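Local coordinates for protein mannosephosphate isomerase, putative (Archaeoglobus fulgidus, PDB 1ZX5) that probably catalyses the interconversion of D-mannose 6-phosphate and D-fructose 6-phosphate as a zinc-dependent type I mannose-6-phosphate isomerase of the cupin superfamily, at residues M224-N229 with R295-V300; A120-N125 with F230-V235; F83-R88 with M249-A254; D166-R171 with E217-K222; I243-V248 with D282-E287. All coordinates share one frame; numbering follows the deposited sequence.

Contact 1: M224-N229 with R295-V300; sequences MAETEN and RIYLKV
K299, next to the C-terminal residue, reaches from the end of strand 291-298 into the turn that follows strand 224-226. Its CB packs against the backbone of E228 and N229. CD lies 3.4 Å from T227 O, and the bend at chi3 (73°) then sets CE close to both T227 O and E226 OE2. K299 NZ gives a short hydrogen bond of 2.6 Å to T227 O, tilted 17° from the carbonyl plane. A salt bridge of 2.9 Å joins K299 NZ to E226 OE2. A longer one, 3.6 Å from K299 NZ to E228 OE2, completes a small network of two acids and one base. An alanine here would probably leave T227 O without this donor and the two glutamates without their shared counter-charge. E226 also turns OE1 to Y297, lying 2.8 Å from Y297 OH near the plane of the ring. K299 N also binds N229 O at 2.9 Å, and the T227 hydroxyl oxygen OG1 accepts from N229 N in an ST turn. The turn joins edge strand 224-226 to strand 230-237, which lies between it and strand 291-298 in the antiparallel sheet of the cupin domain.

Contact 2: A120-N125 with F230-V235; sequences AWLVFN and FGLEVV
A120 presses its methyl group against F230 and L232 where two sheets pack face to face, strand 119-123 from the catalytic region and strand 230-237 from the cupin domain that follows it, both of the cupin clan. The two strands run nearly parallel, 16° apart, with their axes 8.0 Å from each other, and no hydrogen bond joins them. A120 CB lies 4.0 Å from L232 CD2. The F230 ring has A120 N at its edge, and F230 CE1 is 4.2 Å from A120 CB. W121 points away from the facing strand, and its ring meets H176. L122 comes back to the interface. Its CB lies 4.1 Å from L232 CD1, the two side chains slanting across one another, so L232 spreads its two methyl groups between A120 and L122. V294 of the neighbouring strand 291-298 also packs on L122, and Y165 touches both L122 and V234. A chi1 of -179° sets CG of L122 anti to the backbone N, and from there L122 CD2 meets V234 CG2, on the next residue pointing into the interface, at 3.7 Å.

Contact 3: F83-R88 with M249-A254; sequences FPILVR and MNILYA. With EDO (1,2-ethanediol), chain C.
M249, a selenomethionine, has CG anti to the backbone N (chi1 -161°) and a chain that stays extended until it bends at chi3 (75°), which sets CE between F83 and I85. F83 also holds CG anti to its backbone N, and the two side chains cross at about a right angle. The SE atom of M249 lies 3.6 Å from F83 CE1 and 4.6 Å from the ring centroid, an oblique Met-aromatic contact. The terminal CE of M249 is 3.7 Å from F83 CZ and meets I85 CD1 tip to tip at 3.9 Å. Here strand 85-92, in the sheet of the catalytic region, faces strand 250-256 of the cupin domain, and buried side chains alone join these two parts of the enzyme, without a hydrogen bond between the backbones. Two residues along each strand, I251 reaches with CD1 toward V87, methyl to methyl, at 4.0 Å from V87 CG2; the same CD1 is 4.3 Å from I85 CD1. Around this apolar layer, F65 stacks edge-to-face with F83, L276 packs on M249 and I251, and I296 on V87. Farther along strand 250-256, Y253 OH gives a hydrogen bond of 2.7 Å to O2 of a bound 1,2-ethanediol, probably from the crystallisation liquor.

Contact 4: D166-R171 with E217-K222; sequences DTFVIR and EVKGKK
V169 meets V218 and T167 meets G220 in the tight middle of this contact, where V169 N binds V218 O at 2.8 Å and G220 N binds T167 O at 2.8 Å. A water joins T167 N to G220 O. The hydroxyl of T167 is likewise engaged, its OG1 bonded to K221 O at 2.7 Å from above the carbonyl plane, with M224 O as a further partner. G220 has only hydrogen where a side chain would run into that hydroxyl. The two backbone bonds make a single beta bridge, F168 with K219, by which the irregular segment 217-222 is added alongside edge strand 167-170 of the six-stranded sheet. F168 and K219 lie side by side, pointing the same way, with K219 CG 4.1 Å from F168 CE1. The ends are looser and more exposed. R171 NH1 makes a weak bond to E217 O. At the other end K222 forms a salt bridge with D166, its NZ approaching OD1 at 2.8 Å from above the carboxylate plane. An alanine at D166 would probably leave the K222 ammonium without its counter-charge, and T163 N without its carboxylate acceptor.

Contact 5: I243-V248 with D282-E287; sequences IKTGGV and DSFTVE
I243 lies over one face of the F284 ring, its CB 4.1 Å from the ring centroid in a CH-pi contact offset toward the rim. The two side chains slant past each other, and I243 CG2 comes closest, 3.6 Å from F284 CZ. A chi1 of 56° sets CG of F284 between its backbone N and carbonyl carbon. T245 approaches the same ring in a different way, with CG2 at its edge, 4.1 Å from CE2 of F284. At the far end of I243, CD1 meets V286 CG2 at 3.8 Å, the two side chains crossing at about a right angle. On the other face of the sheet, K244 folds its chain at chi2 to lay CD 3.6 Å from S283 CB. The backbones run antiparallel: I243 and F284 form a hydrogen-bonded pair, with I243 N to F284 O at 2.8 Å and a reciprocal bond from F284 N, and K244 and S283 are the non-hydrogen-bonded pair beside it. Beyond them T245 N binds D282 O, which a water links to G246 N. T245 OG1 accepts from G247 N in an ST turn and is also bonded to T281 O. Within the cupin domain, strand 240-244 is the edge of a four-stranded sheet next to strand 283-288, and F284 packs on L252 and V277 of the adjoining five-stranded sheet and edge-to-face on F7.

From the N terminus, segment 83-88 opens first and waits until 249-254 for contact 3 to close. Inside that long loop lies contact 2, between 120-125 and 230-235, and inside contact 2 in turn lies contact 4, which joins 166-171 to 217-222. Contact 1 opens at 224-229, after contact 4 has closed, and ends at the C terminus, so it crosses both contact 2 and contact 3. Contact 5 is nested within contact 1 and crosses contact 3. Contacts 2 and 3 bring the six-stranded and five-stranded sheets together, contact 4 adds a loop to the edge of the former, contact 1 ties a turn to the latter, and contact 5 pairs the edge strand of the four-stranded sheet with its neighbour.

Contact 1: M224-N229 with R295-V300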
# COMPACT_ATOMS: atom_id res chain seq x y z
N MSE A 224 6.83 -7.66 -8.28
CA MSE A 224 7.18 -6.42 -8.96
C MSE A 224 5.96 -5.78 -9.59
O MSE A 224 5.32 -6.38 -10.46
CB MSE A 224 8.19 -6.76 -10.04
CG MSE A 224 9.17 -5.71 -10.42
SE MSE A 224 10.28 -6.57 -11.85
CE MSE A 224 9.61 -5.52 -13.39
N ALA A 225 5.64 -4.56 -9.17
CA ALA A 225 4.54 -3.81 -9.76
C ALA A 225 4.79 -2.31 -9.66
O ALA A 225 5.48 -1.86 -8.75
CB ALA A 225 3.20 -4.17 -9.07
N GLU A 226 4.22 -1.55 -10.59
CA GLU A 226 4.29 -0.10 -10.54
C GLU A 226 3.09 0.62 -11.17
O GLU A 226 2.33 0.05 -11.96
CB GLU A 226 5.63 0.44 -11.09
CG GLU A 226 6.06 -0.07 -12.44
CD GLU A 226 7.45 0.43 -12.87
OE1 GLU A 226 8.46 0.28 -12.12
OE2 GLU A 226 7.53 0.97 -13.98
N THR A 227 2.92 1.87 -10.77
CA THR A 227 2.01 2.80 -11.41
C THR A 227 2.90 3.83 -12.09
O THR A 227 4.11 3.59 -12.24
CB THR A 227 1.05 3.45 -10.39
OG1 THR A 227 1.78 4.37 -9.57
CG2 THR A 227 0.40 2.39 -9.50
N GLU A 228 2.37 4.98 -12.52
CA GLU A 228 3.25 5.98 -13.13
C GLU A 228 3.96 6.81 -12.07
O GLU A 228 4.89 7.55 -12.39
CB GLU A 228 2.51 6.87 -14.14
CG GLU A 228 2.25 6.23 -15.54
CD GLU A 228 3.53 6.06 -16.39
OE1 GLU A 228 3.67 6.78 -17.41
OE2 GLU A 228 4.39 5.21 -16.06
N ASN A 229 3.53 6.68 -10.82
CA ASN A 229 4.04 7.54 -9.75
C ASN A 229 4.93 6.85 -8.73
O ASN A 229 5.69 7.51 -8.01
CB ASN A 229 2.87 8.22 -9.04
CG ASN A 229 2.16 9.23 -9.93
OD1 ASN A 229 0.94 9.18 -10.10
ND2 ASN A 229 2.92 10.15 -10.50
N ARG A 295 11.38 -3.17 -1.70
CA ARG A 295 11.77 -1.79 -1.91
C ARG A 295 10.61 -1.03 -2.57
O ARG A 295 10.18 -1.38 -3.66
CB ARG A 295 13.03 -1.70 -2.76
CG ARG A 295 13.62 -0.31 -2.81
CD ARG A 295 14.87 -0.23 -3.69
NE ARG A 295 14.57 -0.38 -5.11
CZ ARG A 295 14.44 0.61 -5.98
NH1 ARG A 295 14.18 0.33 -7.25
NH2 ARG A 295 14.59 1.88 -5.61
N ILE A 296 10.13 0.02 -1.91
CA ILE A 296 9.07 0.86 -2.42
C ILE A 296 9.73 2.17 -2.84
O ILE A 296 10.52 2.74 -2.09
CB ILE A 296 7.95 1.08 -1.33
CG1 ILE A 296 7.42 -0.28 -0.85
CG2 ILE A 296 6.82 1.99 -1.86
CD1 ILE A 296 6.67 -0.24 0.51
N TYR A 297 9.44 2.64 -4.04
CA TYR A 297 10.15 3.80 -4.57
C TYR A 297 9.20 4.71 -5.32
O TYR A 297 8.17 4.28 -5.83
CB TYR A 297 11.32 3.36 -5.48
CG TYR A 297 10.89 2.40 -6.57
CD1 TYR A 297 10.45 2.89 -7.81
CD2 TYR A 297 10.88 1.02 -6.35
CE1 TYR A 297 10.03 2.03 -8.80
CE2 TYR A 297 10.47 0.15 -7.35
CZ TYR A 297 10.04 0.66 -8.58
OH TYR A 297 9.62 -0.19 -9.59
N LEU A 298 9.58 5.99 -5.39
CA LEU A 298 8.85 6.97 -6.19
C LEU A 298 9.38 6.92 -7.62
O LEU A 298 10.54 6.56 -7.85
CB LEU A 298 9.00 8.36 -5.58
CG LEU A 298 8.61 8.51 -4.11
CD1 LEU A 298 8.78 9.96 -3.67
CD2 LEU A 298 7.17 8.00 -3.83
N LYS A 299 8.53 7.26 -8.57
CA LYS A 299 8.92 7.32 -9.96
C LYS A 299 8.83 8.76 -10.45
O LYS A 299 7.85 9.47 -10.18
CB LYS A 299 8.04 6.41 -10.81
CG LYS A 299 8.38 4.94 -10.67
CD LYS A 299 7.36 4.09 -11.39
CE LYS A 299 7.52 4.17 -12.90
NZ LYS A 299 6.37 3.55 -13.60
N VAL A 300 9.87 9.18 -11.15
CA VAL A 300 9.99 10.54 -11.65
C VAL A 300 10.37 10.50 -13.13
O VAL A 300 9.55 10.80 -14.00
CB VAL A 300 11.07 11.32 -10.87
CG1 VAL A 300 12.44 10.72 -11.11
CG2 VAL A 300 11.07 12.79 -11.28

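Contact 2: A120-N125 with F230-V235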
# COMPACT_ATOMS: atom_id res chain seq x y z
N ALA A 120 -0.78 -0.33 -5.88
CA ALA A 120 -0.06 -1.53 -6.21
C ALA A 120 -0.11 -2.45 -4.98
O ALA A 120 0.12 -2.02 -3.85
CB ALA A 120 1.38 -1.19 -6.60
N TRP A 121 -0.43 -3.71 -5.22
CA TRP A 121 -0.62 -4.71 -4.17
C TRP A 121 0.47 -5.74 -4.29
O TRP A 121 0.80 -6.17 -5.39
CB TRP A 121 -1.95 -5.44 -4.38
CG TRP A 121 -3.19 -4.68 -4.02
CD1 TRP A 121 -3.32 -3.34 -3.80
CD2 TRP A 121 -4.50 -5.24 -3.86
NE1 TRP A 121 -4.62 -3.03 -3.49
CE2 TRP A 121 -5.37 -4.18 -3.51
CE3 TRP A 121 -5.03 -6.55 -3.98
CZ2 TRP A 121 -6.75 -4.38 -3.29
CZ3 TRP A 121 -6.40 -6.75 -3.75
CH2 TRP A 121 -7.24 -5.67 -3.41
N LEU A 122 1.05 -6.12 -3.15
CA LEU A 122 1.94 -7.26 -3.05
C LEU A 122 1.36 -8.20 -2.00
O LEU A 122 1.21 -7.85 -0.83
CB LEU A 122 3.37 -6.84 -2.66
CG LEU A 122 4.39 -7.98 -2.55
CD1 LEU A 122 4.79 -8.54 -3.94
CD2 LEU A 122 5.63 -7.53 -1.76
N VAL A 123 1.03 -9.40 -2.45
CA VAL A 123 0.32 -10.39 -1.65
C VAL A 123 1.36 -11.28 -0.96
O VAL A 123 2.43 -11.52 -1.50
CB VAL A 123 -0.61 -11.19 -2.62
CG1 VAL A 123 -1.00 -12.53 -2.07
CG2 VAL A 123 -1.83 -10.34 -3.04
N PHE A 124 1.05 -11.76 0.24
CA PHE A 124 2.00 -12.56 1.01
C PHE A 124 1.62 -14.01 1.20
O PHE A 124 2.40 -14.78 1.72
CB PHE A 124 2.28 -11.91 2.38
CG PHE A 124 2.98 -10.59 2.29
CD1 PHE A 124 4.26 -10.50 1.73
CD2 PHE A 124 2.35 -9.43 2.71
CE1 PHE A 124 4.90 -9.28 1.61
CE2 PHE A 124 2.99 -8.20 2.61
CZ PHE A 124 4.28 -8.13 2.06
N ASN A 125 0.42 -14.39 0.78
CA ASN A 125 -0.08 -15.72 1.10
C ASN A 125 -0.94 -16.26 -0.02
O ASN A 125 -1.04 -15.65 -1.08
CB ASN A 125 -0.84 -15.70 2.45
CG ASN A 125 -2.20 -15.00 2.36
OD1 ASN A 125 -2.38 -14.06 1.59
ND2 ASN A 125 -3.15 -15.48 3.15
N PHE A 230 4.82 5.53 -8.65
CA PHE A 230 5.55 4.75 -7.66
C PHE A 230 5.59 3.27 -8.05
O PHE A 230 4.83 2.81 -8.90
CB PHE A 230 4.95 4.94 -6.25
CG PHE A 230 3.49 4.59 -6.16
CD1 PHE A 230 3.08 3.26 -6.00
CD2 PHE A 230 2.51 5.59 -6.22
CE1 PHE A 230 1.72 2.94 -5.91
CE2 PHE A 230 1.15 5.27 -6.13
CZ PHE A 230 0.77 3.95 -5.97
N GLY A 231 6.48 2.52 -7.41
CA GLY A 231 6.53 1.09 -7.63
C GLY A 231 7.07 0.37 -6.41
O GLY A 231 7.45 1.00 -5.42
N LEU A 232 7.12 -0.95 -6.51
CA LEU A 232 7.64 -1.81 -5.47
C LEU A 232 8.31 -3.00 -6.15
O LEU A 232 7.88 -3.42 -7.23
CB LEU A 232 6.51 -2.27 -4.53
CG LEU A 232 5.41 -3.18 -5.09
CD1 LEU A 232 5.83 -4.66 -5.04
CD2 LEU A 232 4.11 -2.98 -4.31
N GLU A 233 9.37 -3.52 -5.53
CA GLU A 233 10.03 -4.74 -6.01
C GLU A 233 10.50 -5.54 -4.81
O GLU A 233 10.90 -4.96 -3.80
CB GLU A 233 11.22 -4.43 -6.92
CG GLU A 233 12.28 -3.53 -6.27
CD GLU A 233 13.52 -3.34 -7.13
OE1 GLU A 233 13.56 -3.88 -8.26
OE2 GLU A 233 14.47 -2.67 -6.66
N VAL A 234 10.44 -6.86 -4.94
CA VAL A 234 10.95 -7.76 -3.92
C VAL A 234 12.41 -8.08 -4.26
O VAL A 234 12.70 -8.57 -5.35
CB VAL A 234 10.09 -9.05 -3.84
CG1 VAL A 234 10.66 -10.03 -2.79
CG2 VAL A 234 8.62 -8.70 -3.52
N VAL A 235 13.33 -7.78 -3.35
CA VAL A 235 14.74 -8.13 -3.51
C VAL A 235 15.04 -9.38 -2.68
O VAL A 235 14.81 -9.39 -1.47
CB VAL A 235 15.65 -6.95 -3.07
CG1 VAL A 235 17.15 -7.25 -3.39
CG2 VAL A 235 15.19 -5.65 -3.71

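Contact 3: F83-R88 with M249-A254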
# COMPACT_ATOMS: atom_id res chain seq x y z
N PHE A 83 2.90 14.82 0.29
CA PHE A 83 3.44 13.49 0.49
C PHE A 83 2.72 12.51 -0.46
O PHE A 83 1.50 12.43 -0.44
CB PHE A 83 3.35 13.05 1.95
CG PHE A 83 4.20 11.86 2.27
CD1 PHE A 83 5.54 12.01 2.61
CD2 PHE A 83 3.66 10.57 2.21
CE1 PHE A 83 6.33 10.91 2.89
CE2 PHE A 83 4.44 9.46 2.50
CZ PHE A 83 5.79 9.62 2.84
N PRO A 84 3.49 11.83 -1.33
CA PRO A 84 2.96 11.15 -2.50
C PRO A 84 2.26 9.80 -2.32
O PRO A 84 1.47 9.40 -3.19
CB PRO A 84 4.20 10.99 -3.39
CG PRO A 84 5.34 10.93 -2.43
CD PRO A 84 4.97 11.75 -1.25
N ILE A 85 2.50 9.10 -1.21
CA ILE A 85 2.03 7.73 -1.06
C ILE A 85 1.52 7.40 0.34
O ILE A 85 1.83 8.09 1.33
CB ILE A 85 3.13 6.65 -1.46
CG1 ILE A 85 4.40 6.79 -0.61
CG2 ILE A 85 3.46 6.72 -2.97
CD1 ILE A 85 5.45 5.64 -0.82
N LEU A 86 0.76 6.30 0.42
CA LEU A 86 0.39 5.70 1.69
C LEU A 86 0.70 4.21 1.60
O LEU A 86 0.30 3.53 0.64
CB LEU A 86 -1.10 5.94 2.00
CG LEU A 86 -1.71 5.22 3.21
CD1 LEU A 86 -0.99 5.55 4.53
CD2 LEU A 86 -3.18 5.56 3.34
N VAL A 87 1.43 3.70 2.59
CA VAL A 87 1.84 2.31 2.61
C VAL A 87 1.12 1.63 3.76
O VAL A 87 1.19 2.08 4.90
CB VAL A 87 3.39 2.15 2.77
CG1 VAL A 87 3.77 0.69 2.77
CG2 VAL A 87 4.12 2.88 1.64
N ARG A 88 0.42 0.53 3.45
CA ARG A 88 -0.35 -0.20 4.43
C ARG A 88 -0.17 -1.70 4.31
O ARG A 88 -0.26 -2.24 3.21
CB ARG A 88 -1.83 0.10 4.25
CG ARG A 88 -2.19 1.54 4.50
CD ARG A 88 -3.68 1.70 4.48
NE ARG A 88 -4.21 1.78 3.13
CZ ARG A 88 -5.51 1.84 2.86
NH1 ARG A 88 -6.41 1.79 3.85
NH2 ARG A 88 -5.92 1.93 1.60
N MSE A 249 13.02 9.16 -2.54
CA MSE A 249 12.58 8.50 -1.32
C MSE A 249 12.27 7.01 -1.56
O MSE A 249 11.59 6.66 -2.54
CB MSE A 249 11.33 9.19 -0.78
CG MSE A 249 11.03 8.92 0.68
SE MSE A 249 9.22 9.62 1.18
CE MSE A 249 8.11 8.23 0.30
N ASN A 250 12.78 6.16 -0.66
CA ASN A 250 12.44 4.74 -0.64
C ASN A 250 11.86 4.37 0.73
O ASN A 250 12.13 5.04 1.75
CB ASN A 250 13.67 3.86 -0.91
CG ASN A 250 14.12 3.87 -2.38
OD1 ASN A 250 13.99 4.86 -3.11
ND2 ASN A 250 14.68 2.77 -2.81
N ILE A 251 11.06 3.31 0.75
CA ILE A 251 10.64 2.65 1.98
C ILE A 251 10.96 1.17 1.79
O ILE A 251 10.70 0.61 0.73
CB ILE A 251 9.12 2.89 2.30
CG1 ILE A 251 8.88 4.34 2.77
CG2 ILE A 251 8.60 1.90 3.37
CD1 ILE A 251 7.41 4.77 2.86
N LEU A 252 11.54 0.56 2.81
CA LEU A 252 11.87 -0.86 2.79
C LEU A 252 10.93 -1.58 3.73
O LEU A 252 10.69 -1.13 4.84
CB LEU A 252 13.31 -1.09 3.28
CG LEU A 252 14.44 -0.31 2.60
CD1 LEU A 252 15.76 -0.55 3.36
CD2 LEU A 252 14.58 -0.69 1.12
N TYR A 253 10.39 -2.72 3.29
CA TYR A 253 9.60 -3.56 4.18
C TYR A 253 10.24 -4.94 4.26
O TYR A 253 10.47 -5.58 3.23
CB TYR A 253 8.13 -3.65 3.73
CG TYR A 253 7.38 -4.68 4.55
CD1 TYR A 253 6.98 -4.41 5.86
CD2 TYR A 253 7.10 -5.94 4.02
CE1 TYR A 253 6.32 -5.36 6.64
CE2 TYR A 253 6.43 -6.90 4.77
CZ TYR A 253 6.05 -6.61 6.07
OH TYR A 253 5.41 -7.57 6.82
N ALA A 254 10.51 -5.41 5.47
CA ALA A 254 11.12 -6.74 5.67
C ALA A 254 10.04 -7.82 5.63
O ALA A 254 9.31 -8.00 6.59
CB ALA A 254 11.91 -6.79 6.99
C1 EDO C . 5.11 -12.26 5.24
O1 EDO C . 4.27 -12.80 6.28
C2 EDO C . 5.04 -10.73 5.25
O2 EDO C . 5.94 -10.20 6.23

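Contact 4: D166-R171 with E217-K222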
# COMPACT_ATOMS: atom_id res chain seq x y z
N ASP A 166 2.60 -12.55 -5.61
CA ASP A 166 1.77 -12.08 -6.72
C ASP A 166 1.52 -10.60 -6.48
O ASP A 166 1.45 -10.16 -5.32
CB ASP A 166 0.42 -12.79 -6.77
CG ASP A 166 0.52 -14.18 -7.33
OD1 ASP A 166 1.59 -14.55 -7.87
OD2 ASP A 166 -0.47 -14.92 -7.22
N THR A 167 1.39 -9.85 -7.58
CA THR A 167 1.09 -8.44 -7.52
C THR A 167 -0.14 -8.09 -8.34
O THR A 167 -0.51 -8.80 -9.28
CB THR A 167 2.28 -7.53 -7.98
OG1 THR A 167 2.55 -7.76 -9.37
CG2 THR A 167 3.55 -7.77 -7.17
N PHE A 168 -0.76 -6.97 -7.96
CA PHE A 168 -1.90 -6.41 -8.67
C PHE A 168 -1.69 -4.91 -8.76
O PHE A 168 -1.02 -4.31 -7.91
CB PHE A 168 -3.21 -6.72 -7.92
CG PHE A 168 -3.50 -8.19 -7.85
CD1 PHE A 168 -4.19 -8.82 -8.87
CD2 PHE A 168 -3.04 -8.94 -6.78
CE1 PHE A 168 -4.44 -10.19 -8.83
CE2 PHE A 168 -3.28 -10.32 -6.73
CZ PHE A 168 -3.98 -10.94 -7.76
N VAL A 169 -2.26 -4.31 -9.80
CA VAL A 169 -2.34 -2.87 -9.90
C VAL A 169 -3.81 -2.53 -10.05
O VAL A 169 -4.45 -2.94 -11.02
CB VAL A 169 -1.50 -2.28 -11.08
CG1 VAL A 169 -1.74 -0.75 -11.20
CG2 VAL A 169 0.00 -2.58 -10.90
N ILE A 170 -4.34 -1.82 -9.06
CA ILE A 170 -5.76 -1.47 -9.02
C ILE A 170 -5.90 -0.01 -9.40
O ILE A 170 -5.56 0.90 -8.63
CB ILE A 170 -6.40 -1.75 -7.61
CG1 ILE A 170 -6.06 -3.16 -7.12
CG2 ILE A 170 -7.91 -1.50 -7.65
CD1 ILE A 170 -6.61 -4.30 -7.97
N ARG A 171 -6.39 0.20 -10.62
CA ARG A 171 -6.58 1.54 -11.18
C ARG A 171 -7.95 2.13 -10.83
O ARG A 171 -8.90 1.39 -10.52
CB ARG A 171 -6.35 1.49 -12.70
CG ARG A 171 -4.90 1.16 -13.04
CD ARG A 171 -4.57 1.15 -14.53
NE ARG A 171 -3.16 0.77 -14.71
CZ ARG A 171 -2.73 -0.48 -14.87
NH1 ARG A 171 -3.60 -1.49 -14.89
NH2 ARG A 171 -1.43 -0.72 -15.00
N GLU A 217 -4.89 -6.93 -17.30
CA GLU A 217 -5.03 -5.52 -16.98
C GLU A 217 -4.90 -5.22 -15.49
O GLU A 217 -4.66 -4.08 -15.11
CB GLU A 217 -6.37 -4.96 -17.49
CG GLU A 217 -6.63 -5.13 -18.99
CD GLU A 217 -8.04 -4.66 -19.37
OE1 GLU A 217 -8.38 -3.49 -19.10
OE2 GLU A 217 -8.81 -5.46 -19.94
N VAL A 218 -5.07 -6.23 -14.63
CA VAL A 218 -4.96 -6.02 -13.18
C VAL A 218 -3.76 -6.74 -12.53
O VAL A 218 -3.29 -6.32 -11.48
CB VAL A 218 -6.29 -6.34 -12.42
CG1 VAL A 218 -7.42 -5.45 -12.94
CG2 VAL A 218 -6.67 -7.80 -12.55
N LYS A 219 -3.29 -7.81 -13.15
CA LYS A 219 -2.16 -8.59 -12.65
C LYS A 219 -0.82 -7.92 -12.92
O LYS A 219 -0.56 -7.49 -14.05
CB LYS A 219 -2.15 -9.97 -13.30
CG LYS A 219 -2.84 -11.08 -12.53
CD LYS A 219 -2.84 -12.34 -13.39
CE LYS A 219 -2.69 -13.61 -12.56
NZ LYS A 219 -3.20 -14.84 -13.30
N GLY A 220 0.03 -7.83 -11.90
CA GLY A 220 1.42 -7.41 -12.11
C GLY A 220 2.33 -8.61 -12.32
O GLY A 220 1.85 -9.75 -12.41
N LYS A 221 3.63 -8.37 -12.39
CA LYS A 221 4.63 -9.46 -12.43
C LYS A 221 4.92 -9.98 -11.02
O LYS A 221 4.74 -9.26 -10.04
CB LYS A 221 5.95 -8.98 -13.06
CG LYS A 221 5.82 -8.70 -14.56
CD LYS A 221 7.16 -8.34 -15.19
CE LYS A 221 6.95 -7.75 -16.60
NZ LYS A 221 8.23 -7.77 -17.38
N LYS A 222 5.37 -11.22 -10.93
CA LYS A 222 5.81 -11.79 -9.66
C LYS A 222 6.82 -10.85 -8.96
O LYS A 222 7.85 -10.50 -9.52
CB LYS A 222 6.40 -13.19 -9.87
CG LYS A 222 6.90 -13.89 -8.59
CD LYS A 222 5.81 -14.16 -7.56
CE LYS A 222 4.99 -15.39 -7.91
NZ LYS A 222 3.95 -15.71 -6.89
O HOH W 1 1.64 -11.41 -10.12

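Contact 5: I243-V248 with D282-E287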
# COMPACT_ATOMS: atom_id res chain seq x y z
N ILE A 243 21.90 -1.84 -2.47
CA ILE A 243 20.64 -1.31 -2.95
C ILE A 243 20.78 0.18 -3.26
O ILE A 243 21.35 0.92 -2.47
CB ILE A 243 19.50 -1.59 -1.93
CG1 ILE A 243 19.28 -3.11 -1.79
CG2 ILE A 243 18.18 -0.87 -2.32
CD1 ILE A 243 18.09 -3.48 -0.94
N LYS A 244 20.28 0.59 -4.43
CA LYS A 244 20.29 2.00 -4.84
C LYS A 244 18.91 2.60 -4.66
O LYS A 244 17.91 1.99 -5.06
CB LYS A 244 20.67 2.14 -6.33
CG LYS A 244 21.87 1.35 -6.77
CD LYS A 244 23.13 1.97 -6.24
CE LYS A 244 24.33 1.57 -7.08
NZ LYS A 244 25.51 2.39 -6.67
N THR A 245 18.83 3.80 -4.08
CA THR A 245 17.55 4.50 -3.96
C THR A 245 17.06 5.07 -5.30
O THR A 245 15.85 5.19 -5.51
CB THR A 245 17.62 5.66 -2.94
OG1 THR A 245 18.64 6.59 -3.33
CG2 THR A 245 17.92 5.15 -1.52
N GLY A 246 18.00 5.40 -6.19
CA GLY A 246 17.70 6.15 -7.41
C GLY A 246 17.59 7.65 -7.16
O GLY A 246 17.08 8.38 -8.00
N GLY A 247 18.04 8.11 -5.99
CA GLY A 247 17.96 9.53 -5.65
C GLY A 247 16.54 10.02 -5.40
O GLY A 247 16.26 11.21 -5.53
N VAL A 248 15.65 9.09 -5.06
CA VAL A 248 14.30 9.40 -4.60
C VAL A 248 14.05 8.72 -3.25
O VAL A 248 14.79 7.80 -2.87
CB VAL A 248 13.21 8.93 -5.62
CG1 VAL A 248 13.39 9.63 -6.99
CG2 VAL A 248 13.21 7.41 -5.77
N ASP A 282 22.27 7.67 -1.38
CA ASP A 282 22.40 7.17 -2.74
C ASP A 282 22.27 5.65 -2.77
O ASP A 282 21.56 5.09 -3.59
CB ASP A 282 23.74 7.63 -3.37
CG ASP A 282 24.99 7.30 -2.48
OD1 ASP A 282 24.83 7.10 -1.24
OD2 ASP A 282 26.14 7.26 -3.01
N SER A 283 22.97 4.99 -1.85
CA SER A 283 22.94 3.54 -1.75
C SER A 283 23.40 3.06 -0.39
O SER A 283 23.96 3.81 0.41
CB SER A 283 23.80 2.90 -2.83
OG SER A 283 25.13 3.26 -2.65
N PHE A 284 23.17 1.78 -0.14
CA PHE A 284 23.46 1.16 1.14
C PHE A 284 23.47 -0.35 0.91
O PHE A 284 23.04 -0.83 -0.16
CB PHE A 284 22.37 1.55 2.16
CG PHE A 284 20.96 1.22 1.72
CD1 PHE A 284 20.37 0.01 2.09
CD2 PHE A 284 20.23 2.11 0.94
CE1 PHE A 284 19.07 -0.29 1.70
CE2 PHE A 284 18.94 1.80 0.53
CZ PHE A 284 18.35 0.60 0.91
N THR A 285 23.94 -1.10 1.89
CA THR A 285 23.82 -2.55 1.81
C THR A 285 22.81 -3.11 2.81
O THR A 285 22.57 -2.52 3.87
CB THR A 285 25.18 -3.27 1.97
OG1 THR A 285 25.69 -3.05 3.30
CG2 THR A 285 26.18 -2.79 0.93
N VAL A 286 22.22 -4.24 2.44
CA VAL A 286 21.38 -5.04 3.33
C VAL A 286 22.01 -6.44 3.41
O VAL A 286 22.56 -6.94 2.42
CB VAL A 286 19.89 -5.09 2.88
CG1 VAL A 286 19.36 -3.68 2.73
CG2 VAL A 286 19.72 -5.82 1.56
N GLU A 287 21.98 -7.04 4.60
CA GLU A 287 22.59 -8.34 4.78
C GLU A 287 21.66 -9.30 5.50
O GLU A 287 21.15 -9.00 6.58
CB GLU A 287 23.92 -8.23 5.53
CG GLU A 287 24.70 -9.52 5.54
CD GLU A 287 25.75 -9.56 6.63
OE1 GLU A 287 25.77 -8.65 7.48
OE2 GLU A 287 26.56 -10.51 6.64
O HOH W 2 20.87 6.00 -6.11